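Core protein VP7 (Bluetongue virus, PDB 1BVP) forms homotrimeric capsomers, 260 of which assemble on the VP3 scaffold of the inner capsid, and is linked to binding of a host cell surface receptor. Local coordinates at residues L18-I23 / M50-S54; L45-T49 / E60-M64; P138-F142 / F194-Q198; D157-L163 / A241-V247. The contacts are given in a common frame with arbitrary orientation. Numbering follows the deposited sequence.

Contact 1 of 4, residues L18-I23 / M50-S54; sequences LQEARI and MRPTS
Two successive interhelical loops of the helical domain meet here, joined by an arginine-to-carbonyl bond over a small apolar patch. Residues 18-23 follow helix 2-15; residues 50-54 precede helix 55-73, and helix 27-44 runs between the two loops. Neither segment is regular in structure, and the backbones stay apart, with Ala21 and Thr53 the nearest pair at 6.2 Å between CA atoms. Arg51 bridges the gap. Its side chain leaves sideways with chi1 t, chi2 near 91° and chi3 p, and NH1 donates a hydrogen bond to Ala21 O at 3.2 Å, so the arginine links the loops through one side chain-to-backbone bond. Ile23 O lies 3.1 Å from Arg51 NH1, but the angle is too poor for a bond; Ile23 packs on Arg7 of the second subunit. Buried Leu18 (chi1 m) points across, its CG 4.4 Å from Pro52 CD and its CD2 3.9 Å from Met50 O. Leu18 also touches Leu33 of helix 27-44 and Met61 of helix 55-73, while Ser54, at the N-cap of helix 55-73, hydrogen-bonds Gln57 N through OG.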
loop_
_atom_site.group_PDB
_atom_site.type_symbol
_atom_site.label_atom_id
_atom_site.label_comp_id
_atom_site.label_asym_id
_atom_site.label_seq_id
_atom_site.Cartn_x
_atom_site.Cartn_y
_atom_site.Cartn_z
ATOM N N LEU A 18 -27.063 4.805 -11.050
ATOM C CA LEU A 18 -27.828 5.389 -12.148
ATOM C C LEU A 18 -26.997 5.740 -13.373
ATOM O O LEU A 18 -27.064 6.869 -13.881
ATOM C CB LEU A 18 -28.565 6.625 -11.633
ATOM C CG LEU A 18 -29.839 6.367 -10.798
ATOM C CD1 LEU A 18 -30.028 4.938 -10.492
ATOM C CD2 LEU A 18 -29.809 7.125 -9.514
ATOM N N GLN A 19 -26.283 4.747 -13.897
ATOM C CA GLN A 19 -25.407 4.951 -15.037
ATOM C C GLN A 19 -26.179 5.351 -16.281
ATOM O O GLN A 19 -25.808 6.261 -16.997
ATOM C CB GLN A 19 -24.520 3.697 -15.285
ATOM C CG GLN A 19 -22.971 3.886 -15.102
ATOM C CD GLN A 19 -22.398 3.343 -13.754
ATOM O OE1 GLN A 19 -22.666 3.859 -12.670
ATOM N NE2 GLN A 19 -21.563 2.331 -13.849
ATOM N N GLU A 20 -27.337 4.769 -16.486
ATOM C CA GLU A 20 -28.053 5.103 -17.697
ATOM C C GLU A 20 -29.565 5.243 -17.466
ATOM O O GLU A 20 -30.064 5.085 -16.335
ATOM C CB GLU A 20 -27.646 4.078 -18.759
ATOM C CG GLU A 20 -28.431 3.990 -20.005
ATOM C CD GLU A 20 -28.505 2.548 -20.435
ATOM O OE1 GLU A 20 -27.407 1.947 -20.583
ATOM O OE2 GLU A 20 -29.644 2.001 -20.552
ATOM N N ALA A 21 -30.266 5.627 -18.529
ATOM C CA ALA A 21 -31.701 5.865 -18.485
ATOM C C ALA A 21 -32.628 4.649 -18.340
ATOM O O ALA A 21 -33.452 4.604 -17.414
ATOM C CB ALA A 21 -32.110 6.714 -19.698
ATOM N N ARG A 22 -32.477 3.657 -19.218
ATOM C CA ARG A 22 -33.374 2.497 -19.183
ATOM C C ARG A 22 -32.985 1.222 -18.415
ATOM O O ARG A 22 -33.779 0.281 -18.350
ATOM C CB ARG A 22 -33.865 2.153 -20.609
ATOM C CG ARG A 22 -32.779 1.817 -21.659
ATOM C CD ARG A 22 -33.445 1.374 -22.974
ATOM N NE ARG A 22 -34.287 0.182 -22.771
ATOM C CZ ARG A 22 -35.299 -0.200 -23.552
ATOM N NH1 ARG A 22 -35.635 0.512 -24.625
ATOM N NH2 ARG A 22 -35.978 -1.313 -23.260
ATOM N N ILE A 23 -31.799 1.201 -17.815
ATOM C CA ILE A 23 -31.339 0.045 -17.053
ATOM C C ILE A 23 -32.287 -0.368 -15.931
ATOM O O ILE A 23 -33.108 0.420 -15.493
ATOM C CB ILE A 23 -29.910 0.295 -16.499
ATOM C CG1 ILE A 23 -29.746 1.685 -15.832
ATOM C CG2 ILE A 23 -28.950 0.246 -17.670
ATOM C CD1 ILE A 23 -30.239 1.865 -14.388
ATOM N N MET A 50 -36.255 9.756 -9.102
ATOM C CA MET A 50 -35.483 8.549 -8.883
ATOM C C MET A 50 -34.710 8.152 -10.117
ATOM O O MET A 50 -33.707 7.481 -10.000
ATOM C CB MET A 50 -36.355 7.380 -8.478
ATOM C CG MET A 50 -37.060 7.566 -7.155
ATOM S SD MET A 50 -37.560 5.991 -6.507
ATOM C CE MET A 50 -36.434 4.751 -7.485
ATOM N N ARG A 51 -35.181 8.506 -11.305
ATOM C CA ARG A 51 -34.439 8.152 -12.505
ATOM C C ARG A 51 -34.280 9.408 -13.350
ATOM O O ARG A 51 -35.124 9.725 -14.190
ATOM C CB ARG A 51 -35.142 7.048 -13.300
ATOM C CG ARG A 51 -34.270 6.464 -14.434
ATOM C CD ARG A 51 -33.459 5.268 -13.948
ATOM N NE ARG A 51 -34.323 4.324 -13.214
ATOM C CZ ARG A 51 -34.959 3.274 -13.748
ATOM N NH1 ARG A 51 -34.837 3.004 -15.044
ATOM N NH2 ARG A 51 -35.736 2.495 -12.986
ATOM N N PRO A 52 -33.203 10.166 -13.112
ATOM C CA PRO A 52 -32.887 11.412 -13.815
ATOM C C PRO A 52 -32.521 11.209 -15.283
ATOM O O PRO A 52 -31.788 10.292 -15.613
ATOM C CB PRO A 52 -31.674 11.920 -13.049
ATOM C CG PRO A 52 -31.738 11.183 -11.720
ATOM C CD PRO A 52 -32.160 9.842 -12.126
ATOM N N THR A 53 -33.020 12.065 -16.167
ATOM C CA THR A 53 -32.694 11.969 -17.593
ATOM C C THR A 53 -32.069 13.292 -18.068
ATOM O O THR A 53 -30.925 13.319 -18.544
ATOM C CB THR A 53 -33.931 11.550 -18.455
ATOM O OG1 THR A 53 -35.077 12.354 -18.124
ATOM C CG2 THR A 53 -34.286 10.109 -18.156
ATOM N N SER A 54 -32.771 14.399 -17.857
ATOM C CA SER A 54 -32.248 15.693 -18.247
ATOM C C SER A 54 -31.115 16.161 -17.334
ATOM O O SER A 54 -30.993 15.718 -16.202
ATOM C CB SER A 54 -33.362 16.742 -18.206
ATOM O OG SER A 54 -33.810 16.988 -16.883
#

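Contact 2 of 4, residues L45-T49 / E60-M64; sequences LRGVT and EMFFM
Arg46, Val48 and Glu60 carry this contact, a helix-loop-helix connection whose loop, 45-49, folds back on the second helix, 55-73. The loop leaves helix 27-44 at Leu45, whose positive phi (76°) breaks the helical path, and comes nearest at Val48 and Met61, 5.6 Å between CA atoms. Val48, its CB sideways and chi1 t, brings both methyls to the helix: CG1 is 4.2 Å from Met61 CB, and CG2 is 4.2 Å from Met64 CB and 3.8 Å from Glu60 O. Glu60, chi1 t, bends back so that OE2 accepts a nearly straight hydrogen bond from Gly47 N at 3.2 Å, fixing the loop by its backbone. The charge of Arg46 is not spent on this carboxylate, since NE stands 4.4 Å from Glu60 OE2, beyond a salt bridge. Arg46 points toward the helix with chi1 m and has Phe63 CB over one guanidinium face, 3.1 Å from Arg46 NH2; NH2 forms a salt bridge with Asp67 and a hydrogen bond with Tyr40. Met61 CE reaches Thr49 O at 3.5 Å. The same helical turn also packs Met64 on Tyr40 of helix 27-44 and on Val11 of helix 2-15, and Met61 on Leu323 of helix 304-323.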
loop_
_atom_site.group_PDB
_atom_site.type_symbol
_atom_site.label_atom_id
_atom_site.label_comp_id
_atom_site.label_asym_id
_atom_site.label_seq_id
_atom_site.Cartn_x
_atom_site.Cartn_y
_atom_site.Cartn_z
ATOM N N LEU A 45 -38.089 20.549 -0.107
ATOM C CA LEU A 45 -38.922 21.131 -1.147
ATOM C C LEU A 45 -38.240 21.109 -2.483
ATOM O O LEU A 45 -38.520 21.936 -3.359
ATOM C CB LEU A 45 -39.378 22.548 -0.794
ATOM C CG LEU A 45 -40.548 22.738 0.180
ATOM C CD1 LEU A 45 -40.758 21.545 1.114
ATOM C CD2 LEU A 45 -40.278 24.017 0.980
ATOM N N ARG A 46 -37.290 20.206 -2.641
ATOM C CA ARG A 46 -36.656 20.086 -3.938
ATOM C C ARG A 46 -37.433 18.988 -4.682
ATOM O O ARG A 46 -38.359 18.381 -4.111
ATOM C CB ARG A 46 -35.167 19.827 -3.794
ATOM C CG ARG A 46 -34.439 21.137 -3.598
ATOM C CD ARG A 46 -33.253 21.243 -4.541
ATOM N NE ARG A 46 -32.074 20.550 -3.999
ATOM C CZ ARG A 46 -30.898 21.140 -3.749
ATOM N NH1 ARG A 46 -30.704 22.436 -4.011
ATOM N NH2 ARG A 46 -29.943 20.474 -3.108
ATOM N N GLY A 47 -37.129 18.742 -5.946
ATOM C CA GLY A 47 -37.909 17.732 -6.636
ATOM C C GLY A 47 -37.020 16.746 -7.332
ATOM O O GLY A 47 -36.982 16.651 -8.572
ATOM N N VAL A 48 -36.288 15.998 -6.529
ATOM C CA VAL A 48 -35.369 15.015 -7.062
ATOM C C VAL A 48 -36.198 13.834 -7.626
ATOM O O VAL A 48 -37.167 13.435 -7.011
ATOM C CB VAL A 48 -34.426 14.558 -5.920
ATOM C CG1 VAL A 48 -33.447 13.528 -6.394
ATOM C CG2 VAL A 48 -33.709 15.750 -5.355
ATOM N N THR A 49 -35.842 13.315 -8.801
ATOM C CA THR A 49 -36.536 12.170 -9.404
ATOM C C THR A 49 -35.674 10.955 -9.091
ATOM O O THR A 49 -34.478 11.106 -8.963
ATOM C CB THR A 49 -36.464 12.213 -10.918
ATOM O OG1 THR A 49 -36.853 13.488 -11.351
ATOM C CG2 THR A 49 -37.412 11.189 -11.549
ATOM N N GLU A 60 -29.954 18.237 -9.886
ATOM C CA GLU A 60 -30.791 18.179 -8.696
ATOM C C GLU A 60 -30.446 16.962 -7.816
ATOM O O GLU A 60 -30.376 17.074 -6.588
ATOM C CB GLU A 60 -32.249 18.181 -9.148
ATOM C CG GLU A 60 -33.240 18.454 -8.067
ATOM C CD GLU A 60 -33.602 19.906 -7.965
ATOM O OE1 GLU A 60 -32.757 20.764 -8.384
ATOM O OE2 GLU A 60 -34.739 20.158 -7.449
ATOM N N MET A 61 -30.201 15.808 -8.437
ATOM C CA MET A 61 -29.849 14.616 -7.664
ATOM C C MET A 61 -28.460 14.785 -7.064
ATOM O O MET A 61 -28.224 14.418 -5.903
ATOM C CB MET A 61 -29.869 13.357 -8.516
ATOM C CG MET A 61 -29.561 12.127 -7.680
ATOM S SD MET A 61 -29.700 10.587 -8.582
ATOM C CE MET A 61 -31.291 10.144 -7.990
ATOM N N PHE A 62 -27.544 15.341 -7.863
ATOM C CA PHE A 62 -26.199 15.591 -7.393
ATOM C C PHE A 62 -26.236 16.547 -6.198
ATOM O O PHE A 62 -25.520 16.340 -5.206
ATOM C CB PHE A 62 -25.305 16.169 -8.477
ATOM C CG PHE A 62 -23.915 16.425 -7.989
ATOM C CD1 PHE A 62 -23.050 15.358 -7.750
ATOM C CD2 PHE A 62 -23.512 17.710 -7.639
ATOM C CE1 PHE A 62 -21.806 15.563 -7.158
ATOM C CE2 PHE A 62 -22.272 17.933 -7.044
ATOM C CZ PHE A 62 -21.416 16.861 -6.799
ATOM N N PHE A 63 -27.076 17.581 -6.270
ATOM C CA PHE A 63 -27.173 18.512 -5.159
ATOM C C PHE A 63 -27.677 17.829 -3.915
ATOM O O PHE A 63 -27.291 18.197 -2.810
ATOM C CB PHE A 63 -28.057 19.679 -5.498
ATOM C CG PHE A 63 -27.506 20.555 -6.578
ATOM C CD1 PHE A 63 -26.131 20.629 -6.810
ATOM C CD2 PHE A 63 -28.363 21.318 -7.372
ATOM C CE1 PHE A 63 -25.624 21.452 -7.816
ATOM C CE2 PHE A 63 -27.859 22.139 -8.377
ATOM C CZ PHE A 63 -26.495 22.211 -8.605
ATOM N N MET A 64 -28.486 16.782 -4.087
ATOM C CA MET A 64 -29.017 16.050 -2.940
ATOM C C MET A 64 -27.857 15.315 -2.281
ATOM O O MET A 64 -27.749 15.254 -1.066
ATOM C CB MET A 64 -30.088 15.049 -3.380
ATOM C CG MET A 64 -30.579 14.214 -2.229
ATOM S SD MET A 64 -31.620 12.865 -2.685
ATOM C CE MET A 64 -30.518 11.759 -3.639
#

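Contact 3 of 4, residues P138-F142 / F194-Q198; sequences PGRWF and FAMAQ
A single beta bridge, in the jelly-roll beta-sandwich domain and at the trimer interface, holds the 138-142 loop against the end of strand 183-195, the two segments running in the same direction. Arg140 pairs with Ala195, CA atoms 4.5 Å apart, and two backbone hydrogen bonds clamp it: Ala195 N to Gly139 O at 2.9 Å and Trp141 N to Ala195 O at 2.8 Å. Gly139 turns the chain with positive phi (75°), which favours glycine, before Arg140 and Trp141 run on extended. Arg140, its CB pointing away, has chi1 and chi2 t and chi3 m, which bring the guanidinium over Ala195, NH2 to CB 3.7 Å. NE hydrogen-bonds Gln137 OE1, and NH1 hydrogen-bonds Ser201 OG and Gly199 O of the second subunit. Trp141 (chi1 t) points across, its CE3 3.6 Å from Phe194 CE2. Met196 folds back, chi1 and chi2 m: CE makes a CH-pi contact 3.8 Å from the centroid of the Trp141 five-membered ring, and SD, 4.6 Å from that centroid, an oblique Met-aromatic one.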
loop_
_atom_site.group_PDB
_atom_site.type_symbol
_atom_site.label_atom_id
_atom_site.label_comp_id
_atom_site.label_asym_id
_atom_site.label_seq_id
_atom_site.Cartn_x
_atom_site.Cartn_y
_atom_site.Cartn_z
ATOM N N PRO A 138 29.555 8.803 5.202
ATOM C CA PRO A 138 29.532 7.366 5.495
ATOM C C PRO A 138 30.872 6.677 5.291
ATOM O O PRO A 138 31.555 6.890 4.286
ATOM C CB PRO A 138 28.461 6.830 4.527
ATOM C CG PRO A 138 28.401 7.886 3.436
ATOM C CD PRO A 138 28.554 9.164 4.176
ATOM N N GLY A 139 31.245 5.865 6.270
ATOM C CA GLY A 139 32.466 5.091 6.185
ATOM C C GLY A 139 33.774 5.819 6.393
ATOM O O GLY A 139 34.800 5.357 5.905
ATOM N N ARG A 140 33.721 6.994 7.014
ATOM C CA ARG A 140 34.914 7.756 7.315
ATOM C C ARG A 140 34.953 7.864 8.825
ATOM O O ARG A 140 33.951 8.170 9.476
ATOM C CB ARG A 140 34.933 9.140 6.663
ATOM C CG ARG A 140 35.876 10.110 7.373
ATOM C CD ARG A 140 36.090 11.382 6.598
ATOM N NE ARG A 140 36.663 11.072 5.295
ATOM C CZ ARG A 140 37.945 11.184 4.960
ATOM N NH1 ARG A 140 38.846 11.629 5.829
ATOM N NH2 ARG A 140 38.330 10.762 3.765
ATOM N N TRP A 141 36.112 7.511 9.356
ATOM C CA TRP A 141 36.406 7.503 10.768
ATOM C C TRP A 141 36.176 8.854 11.417
ATOM O O TRP A 141 36.411 9.920 10.827
ATOM C CB TRP A 141 37.864 7.080 10.937
ATOM C CG TRP A 141 38.348 7.104 12.344
ATOM C CD1 TRP A 141 38.873 8.187 13.027
ATOM C CD2 TRP A 141 38.335 6.010 13.274
ATOM N NE1 TRP A 141 39.174 7.822 14.323
ATOM C CE2 TRP A 141 38.862 6.498 14.502
ATOM C CE3 TRP A 141 37.924 4.668 13.190
ATOM C CZ2 TRP A 141 38.989 5.689 15.635
ATOM C CZ3 TRP A 141 38.046 3.861 14.315
ATOM C CH2 TRP A 141 38.580 4.381 15.527
ATOM N N PHE A 142 35.677 8.812 12.638
ATOM C CA PHE A 142 35.446 10.041 13.392
ATOM C C PHE A 142 35.240 9.705 14.846
ATOM O O PHE A 142 34.338 8.937 15.217
ATOM C CB PHE A 142 34.289 10.849 12.846
ATOM C CG PHE A 142 34.014 12.088 13.619
ATOM C CD1 PHE A 142 33.322 12.032 14.824
ATOM C CD2 PHE A 142 34.464 13.326 13.150
ATOM C CE1 PHE A 142 33.080 13.200 15.568
ATOM C CE2 PHE A 142 34.234 14.498 13.880
ATOM C CZ PHE A 142 33.541 14.440 15.093
ATOM N N PHE A 194 37.141 1.301 5.375
ATOM C CA PHE A 194 36.775 2.682 5.692
ATOM C C PHE A 194 37.949 3.663 5.582
ATOM O O PHE A 194 39.092 3.269 5.481
ATOM C CB PHE A 194 36.159 2.776 7.089
ATOM C CG PHE A 194 37.061 2.289 8.197
ATOM C CD1 PHE A 194 37.194 0.927 8.458
ATOM C CD2 PHE A 194 37.701 3.201 9.045
ATOM C CE1 PHE A 194 37.943 0.470 9.558
ATOM C CE2 PHE A 194 38.451 2.760 10.149
ATOM C CZ PHE A 194 38.570 1.398 10.408
ATOM N N ALA A 195 37.647 4.947 5.612
ATOM C CA ALA A 195 38.633 5.990 5.499
ATOM C C ALA A 195 39.055 6.464 6.861
ATOM O O ALA A 195 38.202 6.714 7.723
ATOM C CB ALA A 195 38.068 7.163 4.718
ATOM N N MET A 196 40.373 6.592 7.052
ATOM C CA MET A 196 40.924 7.093 8.308
ATOM C C MET A 196 40.877 8.618 8.194
ATOM O O MET A 196 40.710 9.141 7.087
ATOM C CB MET A 196 42.322 6.551 8.498
ATOM C CG MET A 196 42.345 5.117 8.998
ATOM S SD MET A 196 41.773 4.965 10.757
ATOM C CE MET A 196 41.895 6.792 11.423
ATOM N N ALA A 197 41.000 9.349 9.300
ATOM C CA ALA A 197 40.910 10.822 9.223
ATOM C C ALA A 197 41.813 11.445 8.146
ATOM O O ALA A 197 41.495 12.472 7.525
ATOM C CB ALA A 197 41.187 11.435 10.579
ATOM N N GLN A 198 42.957 10.811 7.950
ATOM C CA GLN A 198 43.919 11.241 6.965
ATOM C C GLN A 198 43.498 10.918 5.547
ATOM O O GLN A 198 43.893 11.586 4.626
ATOM C CB GLN A 198 45.310 10.685 7.300
ATOM C CG GLN A 198 46.110 11.650 8.164
ATOM C CD GLN A 198 46.005 13.126 7.650
ATOM O OE1 GLN A 198 46.245 13.416 6.462
ATOM N NE2 GLN A 198 45.611 14.042 8.540
#

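Contact 4 of 4, residues D157-L163 / A241-V247; sequences DMIQVSL and AMVQIQV
Val161, chi1 t, lays its CG2 against Val243 CG2 at 3.8 Å and Ile245 CD1 at 4.3 Å, on the sheet face it shares with Ile159 and Leu163. Strands 158-163 and 241-247 run antiparallel, their axes 4.6 Å apart at closest and at 161° between N-to-C directions. Ile159-Ile245, Val161-Val243 and Leu163-Ala241 are the hydrogen-bonded pairs, each making two backbone N-to-O bonds of 2.8 to 3.0 Å; in the middle pair these are Val161 N to Val243 O at 2.8 Å and Val243 N to Val161 O at 2.9 Å. Val247 N to Asp157 O, 2.9 Å, extends the ladder. Ile159 CG1 continues the apolar face, 3.7 Å from Ile245 CB. The non-hydrogen-bonded pairs Met158-Gln246, Gln160-Gln244 and Ser162-Met242 turn to the other face. There Ser162 OG hydrogen-bonds Phe142 O and lies 3.6 Å from Met242 CE, and Gln246 OE1 hydrogen-bonds Arg189. Both strands lie inside an antiparallel sheet of the jelly-roll beta-sandwich domain of VP7: 158-163 pairs on its far edge with strand 149-155, and 241-252 pairs with strand 183-195.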
loop_
_atom_site.group_PDB
_atom_site.type_symbol
_atom_site.label_atom_id
_atom_site.label_comp_id
_atom_site.label_asym_id
_atom_site.label_seq_id
_atom_site.Cartn_x
_atom_site.Cartn_y
_atom_site.Cartn_z
ATOM N N ASP A 157 18.504 6.743 7.782
ATOM C CA ASP A 157 18.184 5.487 8.453
ATOM C C ASP A 157 19.416 4.778 8.953
ATOM O O ASP A 157 19.361 3.578 9.256
ATOM C CB ASP A 157 17.518 4.543 7.445
ATOM C CG ASP A 157 18.431 4.173 6.270
ATOM O OD1 ASP A 157 19.461 4.858 6.046
ATOM O OD2 ASP A 157 18.098 3.194 5.554
ATOM N N MET A 158 20.493 5.527 9.152
ATOM C CA MET A 158 21.749 4.884 9.489
ATOM C C MET A 158 22.697 5.590 10.439
ATOM O O MET A 158 22.780 6.827 10.463
ATOM C CB MET A 158 22.469 4.717 8.165
ATOM C CG MET A 158 23.477 3.679 8.149
ATOM S SD MET A 158 22.983 2.490 6.957
ATOM C CE MET A 158 23.294 1.188 7.932
ATOM N N ILE A 159 23.408 4.792 11.230
ATOM C CA ILE A 159 24.450 5.326 12.103
ATOM C C ILE A 159 25.680 4.427 11.921
ATOM O O ILE A 159 25.574 3.267 11.448
ATOM C CB ILE A 159 24.083 5.361 13.611
ATOM C CG1 ILE A 159 24.125 3.967 14.215
ATOM C CG2 ILE A 159 22.766 6.065 13.842
ATOM C CD1 ILE A 159 24.373 3.998 15.688
ATOM N N GLN A 160 26.851 4.981 12.233
ATOM C CA GLN A 160 28.124 4.229 12.167
ATOM C C GLN A 160 28.828 4.565 13.454
ATOM O O GLN A 160 28.599 5.643 14.029
ATOM C CB GLN A 160 28.994 4.599 10.967
ATOM C CG GLN A 160 29.311 6.070 10.879
ATOM C CD GLN A 160 29.814 6.471 9.512
ATOM O OE1 GLN A 160 29.791 5.690 8.571
ATOM N NE2 GLN A 160 30.251 7.708 9.390
ATOM N N VAL A 161 29.557 3.580 13.963
ATOM C CA VAL A 161 30.289 3.710 15.212
ATOM C C VAL A 161 31.763 3.409 14.924
ATOM O O VAL A 161 32.071 2.409 14.231
ATOM C CB VAL A 161 29.793 2.658 16.253
ATOM C CG1 VAL A 161 30.264 3.000 17.629
ATOM C CG2 VAL A 161 28.317 2.544 16.226
ATOM N N SER A 162 32.645 4.299 15.400
ATOM C CA SER A 162 34.108 4.137 15.270
ATOM C C SER A 162 34.585 3.604 16.618
ATOM O O SER A 162 34.266 4.178 17.670
ATOM C CB SER A 162 34.808 5.480 15.058
ATOM O OG SER A 162 34.374 6.153 13.902
ATOM N N LEU A 163 35.325 2.509 16.605
ATOM C CA LEU A 163 35.846 1.936 17.851
ATOM C C LEU A 163 37.397 1.884 17.856
ATOM O O LEU A 163 38.017 1.384 16.888
ATOM C CB LEU A 163 35.368 0.477 18.022
ATOM C CG LEU A 163 33.964 -0.101 18.187
ATOM C CD1 LEU A 163 33.378 0.334 19.499
ATOM C CD2 LEU A 163 33.102 0.294 17.023
ATOM N N ALA A 241 38.155 -0.165 14.395
ATOM C CA ALA A 241 37.021 -0.824 13.772
ATOM C C ALA A 241 35.870 0.145 13.556
ATOM O O ALA A 241 35.771 1.184 14.229
ATOM C CB ALA A 241 36.554 -1.989 14.637
ATOM N N MET A 242 35.042 -0.168 12.561
ATOM C CA MET A 242 33.837 0.615 12.277
ATOM C C MET A 242 32.646 -0.308 12.032
ATOM O O MET A 242 32.786 -1.349 11.360
ATOM C CB MET A 242 34.031 1.514 11.075
ATOM C CG MET A 242 34.643 2.792 11.449
ATOM S SD MET A 242 34.576 3.969 10.141
ATOM C CE MET A 242 33.162 4.999 10.736
ATOM N N VAL A 243 31.505 -0.008 12.649
ATOM C CA VAL A 243 30.319 -0.826 12.375
ATOM C C VAL A 243 29.198 0.088 11.943
ATOM O O VAL A 243 29.185 1.269 12.360
ATOM C CB VAL A 243 29.835 -1.658 13.609
ATOM C CG1 VAL A 243 30.964 -2.483 14.164
ATOM C CG2 VAL A 243 29.259 -0.769 14.676
ATOM N N GLN A 244 28.360 -0.378 11.001
ATOM C CA GLN A 244 27.168 0.420 10.646
ATOM C C GLN A 244 25.965 -0.261 11.244
ATOM O O GLN A 244 25.934 -1.494 11.383
ATOM C CB GLN A 244 26.947 0.635 9.166
ATOM C CG GLN A 244 26.248 -0.438 8.447
ATOM C CD GLN A 244 25.993 -0.039 7.008
ATOM O OE1 GLN A 244 26.249 1.098 6.643
ATOM N NE2 GLN A 244 25.492 -0.968 6.181
ATOM N N ILE A 245 25.053 0.553 11.746
ATOM C CA ILE A 245 23.816 0.035 12.319
ATOM C C ILE A 245 22.686 0.718 11.590
ATOM O O ILE A 245 22.581 1.958 11.580
ATOM C CB ILE A 245 23.696 0.305 13.797
ATOM C CG1 ILE A 245 24.798 -0.451 14.545
ATOM C CG2 ILE A 245 22.348 -0.154 14.264
ATOM C CD1 ILE A 245 24.884 -0.062 16.024
ATOM N N GLN A 246 21.935 -0.100 10.861
ATOM C CA GLN A 246 20.802 0.360 10.060
ATOM C C GLN A 246 19.448 0.146 10.721
ATOM O O GLN A 246 19.183 -0.955 11.234
ATOM C CB GLN A 246 20.757 -0.424 8.774
ATOM C CG GLN A 246 19.704 0.060 7.843
ATOM C CD GLN A 246 19.549 -0.838 6.627
ATOM O OE1 GLN A 246 20.296 -1.809 6.453
ATOM N NE2 GLN A 246 18.567 -0.524 5.782
ATOM N N VAL A 247 18.613 1.190 10.729
ATOM C CA VAL A 247 17.245 1.063 11.245
ATOM C C VAL A 247 16.413 0.721 9.995
ATOM O O VAL A 247 16.027 1.618 9.214
ATOM C CB VAL A 247 16.702 2.354 11.910
ATOM C CG1 VAL A 247 15.240 2.196 12.218
ATOM C CG2 VAL A 247 17.433 2.628 13.200
#

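The four contacts fall into two groups at opposite ends of the elongated chain. Contacts 1 and 2 share the helical domain, their centres about 14 Å apart, and meet at Met61, whose SD lies 3.6 Å from Leu18 CD2 and 3.8 Å from Pro52 CG. Contacts 3 and 4, with centres about 12 Å apart in the beta domain, are stitched together by probable hydrogen bonds, Gly139 N to Gln160 OE1 at 2.7 Å and Phe142 O to Ser162 OG at 3.1 Å. In both groups the segments alternate along the chain. The groups lie about 65 to 72 Å apart between centres, yet contacts 1 and 3 both touch the second subunit, so trimer contacts occur in both domains.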